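Local coordinates for protein lipid II:glycine glycyltransferase (Staphylococcus aureus, PDB 6SNR) that probably adds the first glycine of the pentaglycine cross-bridge to lipid II in staphylococcal cell-wall synthesis, taking it from glycyl-tRNA, at residues 106-111 against 141-146; 135-140 against 365-370; 359-364 against 369-374. One frame throughout, in Å; residues are numbered along the deposited sequence.

Interactions 1 and 2 lie on the connection 131-145, which leads from edge strand 129-130 of one seven-stranded sheet to strand 146-151 of the other; their centres are about 14 Å apart and their segments alternate along the chain. Interaction 3 lies beside them, after strand 351-356, with its centre about 8 Å from that of interaction 2 and about 20 Å from that of interaction 1. It shares Gly369 and Leu370 with interaction 2, and Met146 packs on Asn359. Interaction 1 joins the connection to the end of strand 102-107, interaction 2 joins it to the start of helix 368-374, and interaction 3 packs the loop before that helix against it.

Interaction 1 of 3, residues 106-111 against 141-146; sequences KIDPDV and YIQPRM
Where strand 102-107, an inner strand of its mixed sheet, ends, Lys106 and Asp108 meet Ile142 and Gln143 of the connection that crosses to strand 146-151 in the other sheet of this FemABX fold. The contact is small, with 139 Å² buried, and combines an apolar touch, a direct carboxylate-methylene contact and a water bridge. CD of Lys106 lies 3.6 Å from CD1 of Ile142, the methyl at the end of the longer isoleucine branch. The extended first two torsions of the lysine, with CG anti to the backbone N, bring CD to Ile142; the bends at chi3 (-64°) and chi4 (-62°) then lead NZ to salt bridges with Asp389, Glu387 and Glu401. Glu387 spans the contact, because its other carboxylate oxygen accepts a hydrogen bond from the backbone N of Ile142.

Two residues after Lys106, the Asp108 carboxylate faces the side chain of Gln143. Its OD2 stands only 3.2 Å from CG of Gln143, a touch on the methylene, and the carboxylate and amide planes are turned 65° apart. The same OD2 takes a hydrogen bond from a water 2.7 Å away; that water in turn accepts from the backbone N of Gln143 at 2.9 Å, bridging the two segments. OD2 also pairs with the hydroxyl of Tyr71, the principal polar partner of Gln143 as well, while OD1 accepts from the backbone N of Arg74, so both carboxylate oxygens are engaged and the group's rotation is restrained. Within the 141-146 segment the loop is braced by its own side chains: NE of Arg145 donates to OH of Tyr141 across 3.1 Å, with the hydroxyl oxygen almost exactly in the guanidinium plane.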
loop_
_atom_site.group_PDB
_atom_site.type_symbol
_atom_site.label_atom_id
_atom_site.label_comp_id
_atom_site.label_asym_id
_atom_site.label_seq_id
_atom_site.Cartn_x
_atom_site.Cartn_y
_atom_site.Cartn_z
ATOM N N LYS A 106 -13.847 20.995 2.678
ATOM C CA LYS A 106 -13.996 19.803 1.828
ATOM C C LYS A 106 -13.650 18.576 2.660
ATOM O O LYS A 106 -12.534 18.518 3.229
ATOM C CB LYS A 106 -13.051 19.911 0.636
ATOM C CG LYS A 106 -13.071 18.674 -0.322
ATOM C CD LYS A 106 -12.135 18.867 -1.465
ATOM C CE LYS A 106 -12.520 20.022 -2.359
ATOM N NZ LYS A 106 -13.850 19.854 -3.018
ATOM N N ILE A 107 -14.540 17.575 2.645
ATOM C CA ILE A 107 -14.250 16.336 3.383
ATOM C C ILE A 107 -14.474 15.113 2.473
ATOM O O ILE A 107 -15.142 15.207 1.431
ATOM C CB ILE A 107 -15.117 16.173 4.627
ATOM C CG1 ILE A 107 -16.593 15.904 4.234
ATOM C CG2 ILE A 107 -15.043 17.385 5.572
ATOM C CD1 ILE A 107 -17.481 15.565 5.376
ATOM N N ASP A 108 -13.865 13.984 2.858
ATOM C CA ASP A 108 -13.897 12.769 2.022
ATOM C C ASP A 108 -13.587 11.524 2.885
ATOM O O ASP A 108 -12.591 10.822 2.639
ATOM C CB ASP A 108 -13.020 12.869 0.738
ATOM C CG ASP A 108 -11.588 13.275 0.956
ATOM O OD1 ASP A 108 -11.172 13.577 2.097
ATOM O OD2 ASP A 108 -10.829 13.381 -0.001
ATOM N N PRO A 109 -14.412 11.255 3.894
ATOM C CA PRO A 109 -14.058 10.239 4.860
ATOM C C PRO A 109 -14.093 8.832 4.251
ATOM O O PRO A 109 -14.775 8.608 3.249
ATOM C CB PRO A 109 -15.108 10.403 5.937
ATOM C CG PRO A 109 -16.314 10.934 5.209
ATOM C CD PRO A 109 -15.712 11.853 4.193
ATOM N N ASP A 110 -13.361 7.908 4.844
ATOM C CA ASP A 110 -13.366 6.520 4.381
ATOM C C ASP A 110 -14.568 5.790 4.982
ATOM O O ASP A 110 -14.442 5.083 5.979
ATOM C CB ASP A 110 -12.078 5.837 4.796
ATOM C CG ASP A 110 -11.913 4.437 4.213
ATOM O OD1 ASP A 110 -12.753 3.952 3.398
ATOM O OD2 ASP A 110 -10.933 3.813 4.644
ATOM N N VAL A 111 -15.742 6.004 4.377
ATOM C CA VAL A 111 -16.982 5.353 4.761
ATOM C C VAL A 111 -17.524 4.693 3.498
ATOM O O VAL A 111 -17.668 5.322 2.489
ATOM C CB VAL A 111 -18.024 6.334 5.366
ATOM C CG1 VAL A 111 -19.368 5.647 5.662
ATOM C CG2 VAL A 111 -17.445 6.948 6.624
ATOM N N TYR A 141 -13.046 14.584 -8.080
ATOM C CA TYR A 141 -12.688 14.639 -6.679
ATOM C C TYR A 141 -11.224 14.279 -6.473
ATOM O O TYR A 141 -10.589 13.711 -7.322
ATOM C CB TYR A 141 -13.633 13.786 -5.847
ATOM C CG TYR A 141 -14.362 12.621 -6.540
ATOM C CD1 TYR A 141 -13.707 11.467 -6.806
ATOM C CD2 TYR A 141 -15.743 12.676 -6.784
ATOM C CE1 TYR A 141 -14.349 10.377 -7.343
ATOM C CE2 TYR A 141 -16.421 11.577 -7.341
ATOM C CZ TYR A 141 -15.695 10.447 -7.638
ATOM O OH TYR A 141 -16.342 9.348 -8.137
ATOM N N ILE A 142 -10.690 14.651 -5.289
ATOM C CA ILE A 142 -9.273 14.553 -5.032
ATOM C C ILE A 142 -8.763 13.112 -4.832
ATOM O O ILE A 142 -7.744 12.731 -5.415
ATOM C CB ILE A 142 -8.890 15.424 -3.819
ATOM C CG1 ILE A 142 -9.258 16.881 -4.091
ATOM C CG2 ILE A 142 -7.404 15.290 -3.503
ATOM C CD1 ILE A 142 -8.998 17.802 -2.887
ATOM N N GLN A 143 -9.425 12.370 -3.983
ATOM C CA GLN A 143 -9.020 11.007 -3.692
ATOM C C GLN A 143 -9.799 10.030 -4.563
ATOM O O GLN A 143 -10.900 10.322 -5.011
ATOM C CB GLN A 143 -9.257 10.640 -2.236
ATOM C CG GLN A 143 -8.520 11.524 -1.215
ATOM C CD GLN A 143 -7.034 11.508 -1.331
ATOM O OE1 GLN A 143 -6.417 10.477 -1.684
ATOM N NE2 GLN A 143 -6.396 12.657 -1.037
ATOM N N PRO A 144 -9.234 8.829 -4.725
ATOM C CA PRO A 144 -10.093 7.781 -5.327
ATOM C C PRO A 144 -11.312 7.493 -4.456
ATOM O O PRO A 144 -11.258 7.444 -3.210
ATOM C CB PRO A 144 -9.183 6.556 -5.358
ATOM C CG PRO A 144 -7.769 7.038 -5.194
ATOM C CD PRO A 144 -7.896 8.332 -4.397
ATOM N N ARG A 145 -12.467 7.302 -5.108
ATOM C CA ARG A 145 -13.697 6.942 -4.437
ATOM C C ARG A 145 -13.869 5.433 -4.360
ATOM O O ARG A 145 -14.761 4.954 -3.699
ATOM C CB ARG A 145 -14.925 7.589 -5.144
ATOM C CG ARG A 145 -16.179 7.493 -4.312
ATOM C CD ARG A 145 -17.388 8.242 -4.888
ATOM N NE ARG A 145 -17.912 7.579 -6.088
ATOM C CZ ARG A 145 -18.728 6.530 -6.053
ATOM N NH1 ARG A 145 -19.082 5.981 -4.906
ATOM N NH2 ARG A 145 -19.138 5.981 -7.193
ATOM N N MET A 146 -13.023 4.683 -5.087
ATOM C CA MET A 146 -12.978 3.240 -4.983
ATOM C C MET A 146 -11.532 2.808 -4.844
ATOM O O MET A 146 -10.675 3.299 -5.579
ATOM C CB MET A 146 -13.621 2.590 -6.243
ATOM C CG MET A 146 -15.030 3.036 -6.481
ATOM S SD MET A 146 -15.612 2.450 -8.124
ATOM C CE MET A 146 -17.148 3.334 -8.144
HETATM O O HOH W 1 -11.766 13.127 -2.493
#

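Interaction 2 of 3, residues 135-140 against 365-370; sequences EGLSKD and SEHYGL
Leu137 lays its CD1 methyl over one face of the His367 imidazole, a CH-pi contact with 3.7 Å from CD1 to the ring centroid and only 16° off the ring normal. With CG beside the backbone N (chi1 -68°), Leu137 directs CD1 onto the ring. The methyl is displaced toward the rim and comes closest to CG of the histidine, at 3.5 Å. Further along the ring, CB of Leu137 lies 3.8 Å from NE2 of His367. The opposite face is covered by the neighbouring Glu366, whose CG sits over the ring centre, so that the imidazole is sandwiched between two aliphatic groups. The Leu137 CD1 methyl also touches CD1 of Leu370, at 3.7 Å.

Two type I turns set up this meeting. One runs from Glu135 to Ser138, closed by the bond from Ser138 N to Glu135 O at 3.1 Å; the other, from Ser365 to Tyr368, places His367 at the N-cap of its helix. Asp358 serves both sides: OD1 accepts from the backbone N of Leu137, and the His367 side chain packs against Asp358. The contact is a surface seam, joining the connection between strands 129-130 and 146-151 to the N-terminal end of helix 368-374.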
loop_
_atom_site.group_PDB
_atom_site.type_symbol
_atom_site.label_atom_id
_atom_site.label_comp_id
_atom_site.label_asym_id
_atom_site.label_seq_id
_atom_site.Cartn_x
_atom_site.Cartn_y
_atom_site.Cartn_z
ATOM N N GLU A 135 -17.120 7.799 -11.430
ATOM C CA GLU A 135 -16.147 6.711 -11.529
ATOM C C GLU A 135 -15.170 6.717 -10.347
ATOM O O GLU A 135 -14.876 7.791 -9.794
ATOM C CB GLU A 135 -15.326 6.724 -12.818
ATOM C CG GLU A 135 -16.011 6.039 -14.014
ATOM C CD GLU A 135 -15.817 4.511 -13.943
ATOM O OE1 GLU A 135 -16.550 3.838 -13.219
ATOM O OE2 GLU A 135 -14.878 3.992 -14.513
ATOM N N GLY A 136 -14.625 5.547 -10.025
ATOM C CA GLY A 136 -13.713 5.465 -8.847
ATOM C C GLY A 136 -12.537 6.446 -8.963
ATOM O O GLY A 136 -12.120 7.065 -7.953
ATOM N N LEU A 137 -11.997 6.637 -10.166
ATOM C CA LEU A 137 -10.881 7.587 -10.365
ATOM C C LEU A 137 -11.243 8.865 -11.126
ATOM O O LEU A 137 -10.370 9.479 -11.759
ATOM C CB LEU A 137 -9.698 6.880 -11.005
ATOM C CG LEU A 137 -8.963 5.836 -10.184
ATOM C CD1 LEU A 137 -8.053 4.949 -11.013
ATOM C CD2 LEU A 137 -8.201 6.573 -9.078
ATOM N N SER A 138 -12.476 9.323 -11.000
ATOM C CA SER A 138 -12.922 10.566 -11.560
ATOM C C SER A 138 -12.008 11.705 -11.140
ATOM O O SER A 138 -11.638 11.811 -9.965
ATOM C CB SER A 138 -14.351 10.899 -11.123
ATOM O OG SER A 138 -14.756 12.172 -11.619
ATOM N N LYS A 139 -11.637 12.533 -12.097
ATOM C CA LYS A 139 -10.947 13.800 -11.761
ATOM C C LYS A 139 -11.844 14.830 -11.008
ATOM O O LYS A 139 -11.352 15.888 -10.577
ATOM C CB LYS A 139 -10.351 14.400 -13.048
ATOM N N ASP A 140 -13.130 14.542 -10.797
ATOM C CA ASP A 140 -14.048 15.463 -10.103
ATOM C C ASP A 140 -13.853 15.503 -8.580
ATOM O O ASP A 140 -14.445 16.334 -7.864
ATOM C CB ASP A 140 -15.508 15.124 -10.431
ATOM C CG ASP A 140 -15.904 15.554 -11.808
ATOM O OD1 ASP A 140 -14.991 15.829 -12.621
ATOM O OD2 ASP A 140 -17.135 15.616 -12.044
ATOM N N SER A 365 -9.591 2.001 -21.564
ATOM C CA SER A 365 -9.596 3.142 -20.652
ATOM C C SER A 365 -8.233 3.281 -19.959
ATOM O O SER A 365 -7.485 2.326 -19.831
ATOM C CB SER A 365 -10.755 3.040 -19.665
ATOM O OG SER A 365 -10.608 1.916 -18.839
ATOM N N GLU A 366 -7.894 4.496 -19.552
ATOM C CA GLU A 366 -6.551 4.771 -19.023
ATOM C C GLU A 366 -6.193 3.982 -17.757
ATOM O O GLU A 366 -5.016 3.705 -17.511
ATOM C CB GLU A 366 -6.339 6.270 -18.794
ATOM C CG GLU A 366 -7.385 6.969 -17.946
ATOM C CD GLU A 366 -7.070 8.443 -17.706
ATOM O OE1 GLU A 366 -7.939 9.282 -17.991
ATOM O OE2 GLU A 366 -5.966 8.777 -17.223
ATOM N N HIS A 367 -7.209 3.614 -16.979
ATOM C CA HIS A 367 -6.999 2.902 -15.708
ATOM C C HIS A 367 -7.203 1.366 -15.727
ATOM O O HIS A 367 -7.190 0.709 -14.675
ATOM C CB HIS A 367 -7.894 3.507 -14.612
ATOM C CG HIS A 367 -7.817 4.994 -14.529
ATOM N ND1 HIS A 367 -6.628 5.670 -14.380
ATOM C CD2 HIS A 367 -8.783 5.940 -14.553
ATOM C CE1 HIS A 367 -6.860 6.965 -14.337
ATOM N NE2 HIS A 367 -8.155 7.158 -14.455
ATOM N N TYR A 368 -7.381 0.749 -16.905
ATOM C CA TYR A 368 -7.561 -0.680 -16.940
ATOM C C TYR A 368 -6.432 -1.472 -16.250
ATOM O O TYR A 368 -6.683 -2.442 -15.536
ATOM C CB TYR A 368 -7.705 -1.172 -18.404
ATOM C CG TYR A 368 -7.863 -2.662 -18.451
ATOM C CD1 TYR A 368 -9.059 -3.253 -18.088
ATOM C CD2 TYR A 368 -6.798 -3.494 -18.805
ATOM C CE1 TYR A 368 -9.209 -4.623 -18.090
ATOM C CE2 TYR A 368 -6.933 -4.878 -18.821
ATOM C CZ TYR A 368 -8.138 -5.433 -18.467
ATOM O OH TYR A 368 -8.283 -6.796 -18.476
ATOM N N GLY A 369 -5.185 -1.052 -16.424
ATOM C CA GLY A 369 -4.075 -1.808 -15.889
ATOM C C GLY A 369 -4.133 -1.893 -14.365
ATOM O O GLY A 369 -3.807 -2.936 -13.762
ATOM N N LEU A 370 -4.606 -0.817 -13.741
ATOM C CA LEU A 370 -4.771 -0.860 -12.270
ATOM C C LEU A 370 -5.759 -1.921 -11.818
ATOM O O LEU A 370 -5.575 -2.563 -10.777
ATOM C CB LEU A 370 -5.245 0.494 -11.728
ATOM C CG LEU A 370 -4.298 1.664 -11.962
ATOM C CD1 LEU A 370 -4.965 2.987 -11.630
ATOM C CD2 LEU A 370 -3.015 1.500 -11.178
#

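Interaction 3 of 3, residues 359-364 against 369-374; sequences NDPDKD and GLWAFK
Trp371 reaches out of helix 368-374 with CG anti to its own backbone N (chi1 169°), which carries the indole over to the Asp360-Pro361 backbone. At the root, CB of Trp371 lies 3.7 Å from CD of Pro361. The next atom, CG, meets the same proline CD at 3.6 Å, and CD stays above the five-membered ring on the side toward its rim. Beyond the proline, the same indole face receives CA of Asp360, 3.8 Å from the centroid of the five-membered ring; both approaches count as CH-pi contacts. CE2, at the ring fusion, is 3.6 Å from that CA, whereas NE1 stands 3.4 Å from Asp360 OD1. Over the six-membered ring comes the backbone N of Asp360, 3.7 Å from CH2. At this outermost carbon OD1 of Asn359 also arrives, obliquely and more loosely.

Asp360 has a left-handed backbone conformation (phi 53°, psi 58°), and its N and CA both lie against the indole. Trp371 also touches Met148 of strand 146-151 and Thr357. The arrangement is a local loop-to-helix packing, in which the segment following strand 351-356 folds back on the helix it leads into, through proline-tryptophan and backbone CH-pi contacts.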
loop_
_atom_site.group_PDB
_atom_site.type_symbol
_atom_site.label_atom_id
_atom_site.label_comp_id
_atom_site.label_asym_id
_atom_site.label_seq_id
_atom_site.Cartn_x
_atom_site.Cartn_y
_atom_site.Cartn_z
ATOM N N ASN A 359 -14.293 0.844 -11.223
ATOM C CA ASN A 359 -15.003 -0.439 -11.116
ATOM C C ASN A 359 -15.115 -1.109 -12.493
ATOM O O ASN A 359 -15.945 -0.696 -13.263
ATOM C CB ASN A 359 -16.390 -0.234 -10.558
ATOM C CG ASN A 359 -17.126 -1.555 -10.266
ATOM O OD1 ASN A 359 -16.591 -2.625 -10.513
ATOM N ND2 ASN A 359 -18.343 -1.479 -9.730
ATOM N N ASP A 360 -14.275 -2.107 -12.737
ATOM C CA ASP A 360 -14.313 -2.962 -13.950
ATOM C C ASP A 360 -14.312 -2.141 -15.219
ATOM O O ASP A 360 -15.249 -2.222 -16.042
ATOM C CB ASP A 360 -15.536 -3.836 -13.897
ATOM C CG ASP A 360 -15.526 -4.938 -14.987
ATOM O OD1 ASP A 360 -14.453 -5.445 -15.307
ATOM O OD2 ASP A 360 -16.614 -5.210 -15.520
ATOM N N PRO A 361 -13.280 -1.294 -15.404
ATOM C CA PRO A 361 -13.235 -0.501 -16.613
ATOM C C PRO A 361 -12.990 -1.353 -17.872
ATOM O O PRO A 361 -12.453 -2.447 -17.772
ATOM C CB PRO A 361 -12.035 0.427 -16.372
ATOM C CG PRO A 361 -11.142 -0.371 -15.502
ATOM C CD PRO A 361 -12.030 -1.167 -14.606
ATOM N N ASP A 362 -13.367 -0.803 -19.022
ATOM C CA ASP A 362 -13.031 -1.397 -20.333
ATOM C C ASP A 362 -11.519 -1.308 -20.622
ATOM O O ASP A 362 -10.788 -0.517 -20.017
ATOM C CB ASP A 362 -13.817 -0.666 -21.450
ATOM C CG ASP A 362 -15.343 -0.968 -21.449
ATOM O OD1 ASP A 362 -15.839 -1.896 -20.776
ATOM O OD2 ASP A 362 -16.072 -0.217 -22.135
ATOM N N LYS A 363 -11.062 -2.082 -21.606
ATOM C CA LYS A 363 -9.626 -2.261 -21.856
ATOM C C LYS A 363 -8.981 -1.041 -22.519
ATOM O O LYS A 363 -7.765 -0.833 -22.396
ATOM C CB LYS A 363 -9.396 -3.544 -22.668
ATOM N N ASP A 364 -9.796 -0.208 -23.162
ATOM C CA ASP A 364 -9.317 1.009 -23.804
ATOM C C ASP A 364 -9.185 2.178 -22.824
ATOM O O ASP A 364 -8.710 3.247 -23.206
ATOM C CB ASP A 364 -10.255 1.405 -24.949
ATOM N N GLY A 369 -5.185 -1.052 -16.424
ATOM C CA GLY A 369 -4.075 -1.808 -15.889
ATOM C C GLY A 369 -4.133 -1.893 -14.365
ATOM O O GLY A 369 -3.807 -2.936 -13.762
ATOM N N LEU A 370 -4.606 -0.817 -13.741
ATOM C CA LEU A 370 -4.771 -0.860 -12.270
ATOM C C LEU A 370 -5.759 -1.921 -11.818
ATOM O O LEU A 370 -5.575 -2.563 -10.777
ATOM C CB LEU A 370 -5.245 0.494 -11.728
ATOM C CG LEU A 370 -4.298 1.664 -11.962
ATOM C CD1 LEU A 370 -4.965 2.987 -11.630
ATOM C CD2 LEU A 370 -3.015 1.500 -11.178
ATOM N N TRP A 371 -6.840 -2.074 -12.587
ATOM C CA TRP A 371 -7.874 -3.059 -12.243
ATOM C C TRP A 371 -7.328 -4.473 -12.441
ATOM O O TRP A 371 -7.466 -5.317 -11.551
ATOM C CB TRP A 371 -9.096 -2.812 -13.090
ATOM C CG TRP A 371 -10.140 -3.865 -13.056
ATOM C CD1 TRP A 371 -10.375 -4.798 -14.041
ATOM C CD2 TRP A 371 -11.138 -4.075 -12.061
ATOM N NE1 TRP A 371 -11.444 -5.570 -13.702
ATOM C CE2 TRP A 371 -11.933 -5.154 -12.486
ATOM C CE3 TRP A 371 -11.449 -3.454 -10.837
ATOM C CZ2 TRP A 371 -13.009 -5.607 -11.746
ATOM C CZ3 TRP A 371 -12.504 -3.911 -10.104
ATOM C CH2 TRP A 371 -13.281 -4.988 -10.553
ATOM N N ALA A 372 -6.669 -4.692 -13.587
ATOM C CA ALA A 372 -6.116 -6.001 -13.949
ATOM C C ALA A 372 -5.105 -6.513 -12.915
ATOM O O ALA A 372 -5.057 -7.714 -12.583
ATOM C CB ALA A 372 -5.469 -5.914 -15.333
ATOM N N PHE A 373 -4.280 -5.586 -12.424
ATOM C CA PHE A 373 -3.263 -5.834 -11.418
ATOM C C PHE A 373 -3.928 -6.104 -10.076
ATOM O O PHE A 373 -3.666 -7.122 -9.449
ATOM C CB PHE A 373 -2.291 -4.640 -11.341
ATOM C CG PHE A 373 -1.553 -4.487 -10.037
ATOM C CD1 PHE A 373 -0.892 -5.535 -9.442
ATOM C CD2 PHE A 373 -1.430 -3.218 -9.470
ATOM C CE1 PHE A 373 -0.188 -5.360 -8.250
ATOM C CE2 PHE A 373 -0.736 -3.039 -8.297
ATOM C CZ PHE A 373 -0.098 -4.108 -7.694
ATOM N N LYS A 374 -4.764 -5.162 -9.594
ATOM C CA LYS A 374 -5.181 -5.247 -8.219
ATOM C C LYS A 374 -6.213 -6.373 -7.958
ATOM O O LYS A 374 -6.229 -6.935 -6.882
ATOM C CB LYS A 374 -5.694 -3.863 -7.748
ATOM C CG LYS A 374 -4.583 -2.841 -7.808
ATOM C CD LYS A 374 -5.105 -1.396 -7.644
ATOM C CE LYS A 374 -4.027 -0.346 -7.904
ATOM N NZ LYS A 374 -4.338 1.031 -7.319
#